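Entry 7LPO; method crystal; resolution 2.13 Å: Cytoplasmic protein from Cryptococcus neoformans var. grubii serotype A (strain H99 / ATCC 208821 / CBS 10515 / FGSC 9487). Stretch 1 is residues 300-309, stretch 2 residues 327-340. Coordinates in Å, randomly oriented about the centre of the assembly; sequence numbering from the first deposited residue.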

ATOM      1  N   ILE A 300     -22.182   6.054 -17.361  1.00 15.39           N
ATOM      2  CA  ILE A 300     -23.317   6.908 -17.701  1.00 15.47           C
ATOM      3  C   ILE A 300     -24.474   6.680 -16.730  1.00 16.51           C
ATOM      4  O   ILE A 300     -25.173   7.627 -16.347  1.00 15.55           O
ATOM      5  CB  ILE A 300     -23.746   6.690 -19.164  1.00 15.53           C
ATOM      6  CG1 ILE A 300     -24.883   7.649 -19.527  1.00 15.62           C
ATOM      7  CG2 ILE A 300     -24.189   5.255 -19.388  1.00 15.56           C
ATOM      8  CD1 ILE A 300     -24.520   9.100 -19.439  1.00 15.61           C
ATOM      9  N   GLU A 301     -24.693   5.433 -16.302  1.00 15.50           N
ATOM     10  CA  GLU A 301     -25.710   5.197 -15.283  1.00 15.66           C
ATOM     11  C   GLU A 301     -25.392   5.963 -14.004  1.00 15.49           C
ATOM     12  O   GLU A 301     -26.299   6.466 -13.336  1.00 15.53           O
ATOM     13  CB  GLU A 301     -25.845   3.705 -14.984  1.00 15.53           C
ATOM     14  CG  GLU A 301     -26.538   2.915 -16.084  1.00 17.65           C
ATOM     15  CD  GLU A 301     -26.660   1.424 -15.754  1.00 23.12           C
ATOM     16  OE1 GLU A 301     -25.794   0.883 -15.022  1.00 22.49           O
ATOM     17  OE2 GLU A 301     -27.631   0.790 -16.232  1.00 26.78           O
ATOM     18  N   GLY A 302     -24.111   6.057 -13.642  1.00 15.41           N
ATOM     19  CA  GLY A 302     -23.747   6.770 -12.428  1.00 15.36           C
ATOM     20  C   GLY A 302     -23.971   8.266 -12.540  1.00 15.38           C
ATOM     21  O   GLY A 302     -24.364   8.915 -11.566  1.00 15.39           O
ATOM     22  N   MET A 303     -23.718   8.830 -13.726  1.00 19.12           N
ATOM     23  CA  MET A 303     -24.003  10.238 -13.969  1.00 17.06           C
ATOM     24  C   MET A 303     -25.500  10.521 -13.880  1.00 17.48           C
ATOM     25  O   MET A 303     -25.913  11.526 -13.290  1.00 18.47           O
ATOM     26  CB  MET A 303     -23.463  10.646 -15.340  1.00 17.07           C
ATOM     27  CG  MET A 303     -21.936  10.670 -15.435  1.00 19.78           C
ATOM     28  SD  MET A 303     -21.337  10.880 -17.131  1.00 17.20           S
ATOM     29  CE  MET A 303     -19.573  10.645 -16.895  1.00 21.65           C
ATOM     30  N   ARG A 304     -26.330   9.659 -14.471  1.00 15.58           N
ATOM     31  CA  ARG A 304     -27.773   9.829 -14.330  1.00 15.67           C
ATOM     32  C   ARG A 304     -28.186   9.746 -12.870  1.00 15.66           C
ATOM     33  O   ARG A 304     -29.032  10.522 -12.408  1.00 15.71           O
ATOM     34  CB  ARG A 304     -28.523   8.774 -15.135  1.00 15.73           C
ATOM     35  CG  ARG A 304     -28.403   8.927 -16.642  1.00 17.15           C
ATOM     36  CD  ARG A 304     -28.796   7.629 -17.310  1.00 19.98           C
ATOM     37  NE  ARG A 304     -28.616   7.659 -18.758  1.00 21.78           N
ATOM     38  CZ  ARG A 304     -28.461   6.574 -19.509  1.00 22.71           C
ATOM     39  NH1 ARG A 304     -28.453   5.373 -18.942  1.00 18.57           N
ATOM     40  NH2 ARG A 304     -28.308   6.695 -20.824  1.00 26.94           N
ATOM     41  N   LEU A 305     -27.606   8.799 -12.132  1.00 15.94           N
ATOM     42  CA  LEU A 305     -27.875   8.714 -10.702  1.00 16.31           C
ATOM     43  C   LEU A 305     -27.441   9.989  -9.989  1.00 15.77           C
ATOM     44  O   LEU A 305     -28.123  10.469  -9.081  1.00 15.80           O
ATOM     45  CB  LEU A 305     -27.152   7.497 -10.114  1.00 15.74           C
ATOM     46  CG  LEU A 305     -27.731   6.121 -10.454  1.00 16.29           C
ATOM     47  CD1 LEU A 305     -26.774   5.005  -9.996  1.00 15.86           C
ATOM     48  CD2 LEU A 305     -29.083   5.928  -9.819  1.00 17.30           C
ATOM     49  N   GLY A 306     -26.286  10.534 -10.368  1.00 16.34           N
ATOM     50  CA  GLY A 306     -25.809  11.757  -9.753  1.00 18.26           C
ATOM     51  C   GLY A 306     -26.673  12.965 -10.046  1.00 18.45           C
ATOM     52  O   GLY A 306     -26.521  13.995  -9.380  1.00 18.85           O
ATOM     53  N   MET A 307     -27.549  12.875 -11.047  1.00 15.67           N
ATOM     54  CA  MET A 307     -28.572  13.878 -11.301  1.00 15.75           C
ATOM     55  C   MET A 307     -29.918  13.479 -10.696  1.00 16.03           C
ATOM     56  O   MET A 307     -30.942  14.085 -11.022  1.00 17.46           O
ATOM     57  CB  MET A 307     -28.715  14.116 -12.806  1.00 15.80           C
ATOM     58  CG  MET A 307     -27.613  14.979 -13.411  1.00 20.98           C
ATOM     59  SD  MET A 307     -27.460  16.627 -12.648  1.00 23.47           S
ATOM     60  CE  MET A 307     -29.085  17.301 -12.981  1.00 21.13           C
ATOM     61  N   GLY A 308     -29.932  12.483  -9.816  1.00 17.10           N
ATOM     62  CA  GLY A 308     -31.118  12.141  -9.074  1.00 17.32           C
ATOM     63  C   GLY A 308     -32.070  11.193  -9.762  1.00 19.76           C
ATOM     64  O   GLY A 308     -33.180  10.987  -9.253  1.00 20.97           O
ATOM     65  N   GLU A 309     -31.685  10.615 -10.899  1.00 19.35           N
ATOM     66  CA  GLU A 309     -32.570   9.751 -11.668  1.00 23.06           C
ATOM     67  C   GLU A 309     -32.358   8.293 -11.281  1.00 21.81           C
ATOM     68  O   GLU A 309     -31.227   7.805 -11.272  1.00 21.53           O
ATOM     69  CB  GLU A 309     -32.325   9.924 -13.163  1.00 29.09           C
ATOM     70  CG  GLU A 309     -32.544  11.325 -13.675  1.00 37.95           C
ATOM     71  CD  GLU A 309     -32.212  11.442 -15.150  1.00 46.88           C
ATOM     72  OE1 GLU A 309     -32.091  10.387 -15.820  1.00 49.79           O
ATOM     73  OE2 GLU A 309     -32.065  12.587 -15.633  1.00 50.08           O
ATOM     74  N   SER A 327     -28.325 -10.464  -9.528  1.00 38.30           N
ATOM     75  CA  SER A 327     -29.535  -9.777  -9.944  1.00 43.10           C
ATOM     76  C   SER A 327     -29.253  -8.296 -10.182  1.00 42.96           C
ATOM     77  O   SER A 327     -28.262  -7.741  -9.703  1.00 44.17           O
ATOM     78  CB  SER A 327     -30.627  -9.932  -8.891  1.00 49.29           C
ATOM     79  OG  SER A 327     -30.208  -9.368  -7.660  1.00 54.74           O
ATOM     80  N   ARG A 328     -30.135  -7.660 -10.945  1.00 40.44           N
ATOM     81  CA  ARG A 328     -30.111  -6.214 -11.073  1.00 38.96           C
ATOM     82  C   ARG A 328     -30.798  -5.592  -9.866  1.00 41.26           C
ATOM     83  O   ARG A 328     -31.712  -6.176  -9.281  1.00 44.20           O
ATOM     84  CB  ARG A 328     -30.794  -5.774 -12.364  1.00 36.81           C
ATOM     85  CG  ARG A 328     -29.983  -6.072 -13.613  1.00 37.05           C
ATOM     86  CD  ARG A 328     -30.551  -5.361 -14.840  1.00 39.17           C
ATOM     87  NE  ARG A 328     -29.843  -4.124 -15.165  1.00 41.92           N
ATOM     88  CZ  ARG A 328     -29.312  -3.848 -16.352  1.00 42.69           C
ATOM     89  NH1 ARG A 328     -29.402  -4.722 -17.344  1.00 45.82           N
ATOM     90  NH2 ARG A 328     -28.686  -2.692 -16.550  1.00 40.27           N
ATOM     91  N   GLN A 329     -30.335  -4.407  -9.483  1.00 40.79           N
ATOM     92  CA  GLN A 329     -30.848  -3.697  -8.319  1.00 40.44           C
ATOM     93  C   GLN A 329     -31.182  -2.264  -8.706  1.00 37.92           C
ATOM     94  O   GLN A 329     -30.419  -1.608  -9.418  1.00 38.79           O
ATOM     95  CB  GLN A 329     -29.829  -3.706  -7.174  1.00 41.32           C
ATOM     96  CG  GLN A 329     -29.718  -5.048  -6.475  1.00 45.12           C
ATOM     97  CD  GLN A 329     -28.688  -5.051  -5.369  1.00 48.21           C
ATOM     98  OE1 GLN A 329     -28.636  -4.134  -4.541  1.00 50.75           O
ATOM     99  NE2 GLN A 329     -27.860  -6.086  -5.342  1.00 47.52           N
ATOM    100  N   THR A 330     -32.329  -1.786  -8.245  1.00 35.12           N
ATOM    101  CA  THR A 330     -32.735  -0.412  -8.493  1.00 33.93           C
ATOM    102  C   THR A 330     -32.121   0.500  -7.438  1.00 32.04           C
ATOM    103  O   THR A 330     -32.232   0.236  -6.235  1.00 33.34           O
ATOM    104  CB  THR A 330     -34.257  -0.284  -8.482  1.00 37.17           C
ATOM    105  OG1 THR A 330     -34.807  -1.066  -9.548  1.00 39.62           O
ATOM    106  CG2 THR A 330     -34.675   1.170  -8.652  1.00 38.14           C
ATOM    107  N   ILE A 331     -31.454   1.557  -7.896  1.00 23.76           N
ATOM    108  CA  ILE A 331     -30.991   2.649  -7.045  1.00 21.57           C
ATOM    109  C   ILE A 331     -31.845   3.860  -7.389  1.00 23.12           C
ATOM    110  O   ILE A 331     -31.918   4.268  -8.557  1.00 20.26           O
ATOM    111  CB  ILE A 331     -29.496   2.942  -7.246  1.00 20.29           C
ATOM    112  CG1 ILE A 331     -28.662   1.697  -6.906  1.00 19.68           C
ATOM    113  CG2 ILE A 331     -29.067   4.132  -6.404  1.00 19.05           C
ATOM    114  CD1 ILE A 331     -27.237   1.765  -7.430  1.00 20.80           C
ATOM    115  N   ASP A 332     -32.513   4.418  -6.385  1.00 28.11           N
ATOM    116  CA  ASP A 332     -33.408   5.556  -6.591  1.00 31.81           C
ATOM    117  C   ASP A 332     -33.003   6.707  -5.683  1.00 27.50           C
ATOM    118  O   ASP A 332     -33.379   6.725  -4.497  1.00 27.25           O
ATOM    119  CB  ASP A 332     -34.859   5.156  -6.331  1.00 37.13           C
ATOM    120  CG  ASP A 332     -35.846   6.232  -6.754  1.00 41.97           C
ATOM    121  OD1 ASP A 332     -35.402   7.354  -7.105  1.00 41.84           O
ATOM    122  OD2 ASP A 332     -37.066   5.950  -6.740  1.00 44.28           O
ATOM    123  N   PRO A 333     -32.235   7.683  -6.182  1.00 24.43           N
ATOM    124  CA  PRO A 333     -31.894   8.848  -5.352  1.00 20.62           C
ATOM    125  C   PRO A 333     -33.079   9.736  -5.043  1.00 22.49           C
ATOM    126  O   PRO A 333     -32.957  10.610  -4.174  1.00 22.52           O
ATOM    127  CB  PRO A 333     -30.853   9.601  -6.201  1.00 19.85           C
ATOM    128  CG  PRO A 333     -30.419   8.640  -7.264  1.00 21.78           C
ATOM    129  CD  PRO A 333     -31.589   7.738  -7.505  1.00 23.74           C
ATOM    130  N   LYS A 334     -34.201   9.557  -5.744  1.00 30.64           N
ATOM    131  CA  LYS A 334     -35.415  10.345  -5.530  1.00 33.24           C
ATOM    132  C   LYS A 334     -35.141  11.837  -5.675  1.00 31.97           C
ATOM    133  O   LYS A 334     -35.528  12.651  -4.832  1.00 34.34           O
ATOM    134  CB  LYS A 334     -36.036  10.029  -4.171  1.00 35.93           C
ATOM    135  CG  LYS A 334     -36.558   8.606  -4.067  1.00 40.85           C
ATOM    136  CD  LYS A 334     -36.307   8.024  -2.687  1.00 46.48           C
ATOM    137  CE  LYS A 334     -37.573   7.369  -2.141  1.00 51.99           C
ATOM    138  NZ  LYS A 334     -37.762   5.971  -2.666  1.00 54.85           N
ATOM    139  N   GLY A 335     -34.487  12.200  -6.776  1.00 28.17           N
ATOM    140  CA  GLY A 335     -34.230  13.582  -7.092  1.00 25.12           C
ATOM    141  C   GLY A 335     -33.030  14.188  -6.409  1.00 23.72           C
ATOM    142  O   GLY A 335     -32.620  15.286  -6.794  1.00 26.12           O
ATOM    143  N   VAL A 336     -32.454  13.519  -5.408  1.00 19.49           N
ATOM    144  CA  VAL A 336     -31.261  14.039  -4.756  1.00 19.96           C
ATOM    145  C   VAL A 336     -30.101  13.993  -5.738  1.00 22.48           C
ATOM    146  O   VAL A 336     -29.908  13.004  -6.457  1.00 25.35           O
ATOM    147  CB  VAL A 336     -30.952  13.242  -3.478  1.00 20.65           C
ATOM    148  CG1 VAL A 336     -29.583  13.592  -2.956  1.00 23.04           C
ATOM    149  CG2 VAL A 336     -32.027  13.507  -2.416  1.00 22.85           C
ATOM    150  N   LYS A 337     -29.330  15.073  -5.786  1.00 24.76           N
ATOM    151  CA  LYS A 337     -28.232  15.218  -6.729  1.00 22.96           C
ATOM    152  C   LYS A 337     -26.902  15.236  -5.995  1.00 22.01           C
ATOM    153  O   LYS A 337     -26.800  15.742  -4.874  1.00 21.08           O
ATOM    154  CB  LYS A 337     -28.384  16.501  -7.548  1.00 25.78           C
ATOM    155  CG  LYS A 337     -29.615  16.498  -8.434  1.00 31.14           C
ATOM    156  CD  LYS A 337     -29.796  17.811  -9.161  1.00 39.30           C
ATOM    157  CE  LYS A 337     -31.092  17.794  -9.965  1.00 47.03           C
ATOM    158  NZ  LYS A 337     -31.461  19.143 -10.492  1.00 51.31           N
ATOM    159  N   LEU A 338     -25.882  14.670  -6.643  1.00 20.04           N
ATOM    160  CA  LEU A 338     -24.552  14.642  -6.045  1.00 18.65           C
ATOM    161  C   LEU A 338     -23.950  16.036  -5.947  1.00 16.22           C
ATOM    162  O   LEU A 338     -23.115  16.298  -5.075  1.00 17.34           O
ATOM    163  CB  LEU A 338     -23.630  13.740  -6.868  1.00 18.79           C
ATOM    164  CG  LEU A 338     -22.157  13.750  -6.467  1.00 19.18           C
ATOM    165  CD1 LEU A 338     -22.003  13.116  -5.085  1.00 19.26           C
ATOM    166  CD2 LEU A 338     -21.280  13.028  -7.483  1.00 19.72           C
ATOM    167  N   TRP A 339     -24.364  16.938  -6.817  1.00 15.47           N
ATOM    168  CA  TRP A 339     -23.647  18.181  -7.041  1.00 17.89           C
ATOM    169  C   TRP A 339     -24.114  19.272  -6.093  1.00 16.39           C
ATOM    170  O   TRP A 339     -25.316  19.494  -5.930  1.00 17.76           O
ATOM    171  CB  TRP A 339     -23.831  18.610  -8.495  1.00 16.63           C
ATOM    172  CG  TRP A 339     -23.563  17.472  -9.411  1.00 15.48           C
ATOM    173  CD1 TRP A 339     -24.478  16.718 -10.068  1.00 15.54           C
ATOM    174  CD2 TRP A 339     -22.277  16.936  -9.747  1.00 15.41           C
ATOM    175  NE1 TRP A 339     -23.845  15.752 -10.815  1.00 15.51           N
ATOM    176  CE2 TRP A 339     -22.492  15.858 -10.623  1.00 15.43           C
ATOM    177  CE3 TRP A 339     -20.967  17.263  -9.385  1.00 17.18           C
ATOM    178  CZ2 TRP A 339     -21.447  15.105 -11.150  1.00 15.37           C
ATOM    179  CZ3 TRP A 339     -19.922  16.510  -9.908  1.00 15.28           C
ATOM    180  CH2 TRP A 339     -20.170  15.442 -10.776  1.00 16.47           C
ATOM    181  N   LEU A 340     -23.145  19.916  -5.448  1.00 18.79           N
ATOM    182  CA  LEU A 340     -23.390  21.089  -4.625  1.00 19.37           C
ATOM    183  C   LEU A 340     -24.210  22.126  -5.374  1.00 19.64           C
ATOM    184  O   LEU A 340     -23.848  22.537  -6.479  1.00 19.54           O
ATOM    185  CB  LEU A 340     -22.046  21.705  -4.238  1.00 21.43           C
ATOM    186  CG  LEU A 340     -21.428  21.557  -2.856  1.00 23.02           C
ATOM    187  CD1 LEU A 340     -20.310  22.614  -2.750  1.00 24.02           C
ATOM    188  CD2 LEU A 340     -22.414  21.695  -1.745  1.00 22.59           C
TER
HETATM  189  O   HOH W   1     -24.062  13.483 -12.545  1.00 18.36           O

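Two backbone hydrogen bonds join Gly306 and Gly308 to the loop that follows the strand in residues 327-340. Leu338 N donates to Gly306 O (2.9 Å, N-H...O angle 163°), a short, nearly straight bond. The same oxygen lies 3.4 Å from Lys337 CA in a CA-H...O contact. Two residues on in the first stretch, and three back in the second, Gly335 N donates to Gly308 O (3.1 Å, 148°). Gly335 sits in the type I' turn from Pro333 to Val336, which is closed by Val336 N to Pro333 O (3.2 Å); Lys334 N is also held by the side chain of Asp332, at 2.9 Å from OD1. Between the two cross-links the backbones are in direct contact, with Gly308 CA 4.0 Å from Gly335 CA and 3.0 Å from Val336 O. Gly308 N and Val336 O are 3.4 Å apart, but the angle is too poor for a hydrogen bond; Gly308 N instead donates to Leu305 O (2.8 Å) within its own stretch. Glycine suits this point twice over: an ideal CB on Gly308 would clash with Gly335 C, and at phi/psi 86/8 it would also be jammed against the preceding carbonyl oxygen.

One water extends the polar network, donating to Met303 O (2.8 Å) and accepting from Trp339 NE1 (2.9 Å), so the indole N-H is satisfied and linked to the helix backbone. Nearer the start of the stretch, Glu301 OE2 and Arg328 NH2 form a long salt bridge (3.7 Å), with the carboxylate oxygen at the edge of the guanidinium, near its plane; opposite charges attract here at a distance beyond that of a tight ion pair.

Apolar packing fills in around these bonds. Leu305 leaves its backbone sideways to the other stretch, yet its end reaches across: CD2 lies 3.9 Å from Ile331 CG2 and 3.9 Å from Pro333 CD, joining the end of the strand to the start of the turn. Pro333 also packs against the glycine, its CB 3.8 Å from Gly308 CA. Met307 points its CA-to-CB bond away, but with all three chi angles in m its side chain curls back. Its SD comes within 3.9 Å of Trp339 CD1, approaching the indole obliquely in a sulfur-aromatic contact, while its CE meets the aliphatic chain of Lys337 at CE, 3.7 Å away. Together the two stretches bury 541 Å², both sides summed.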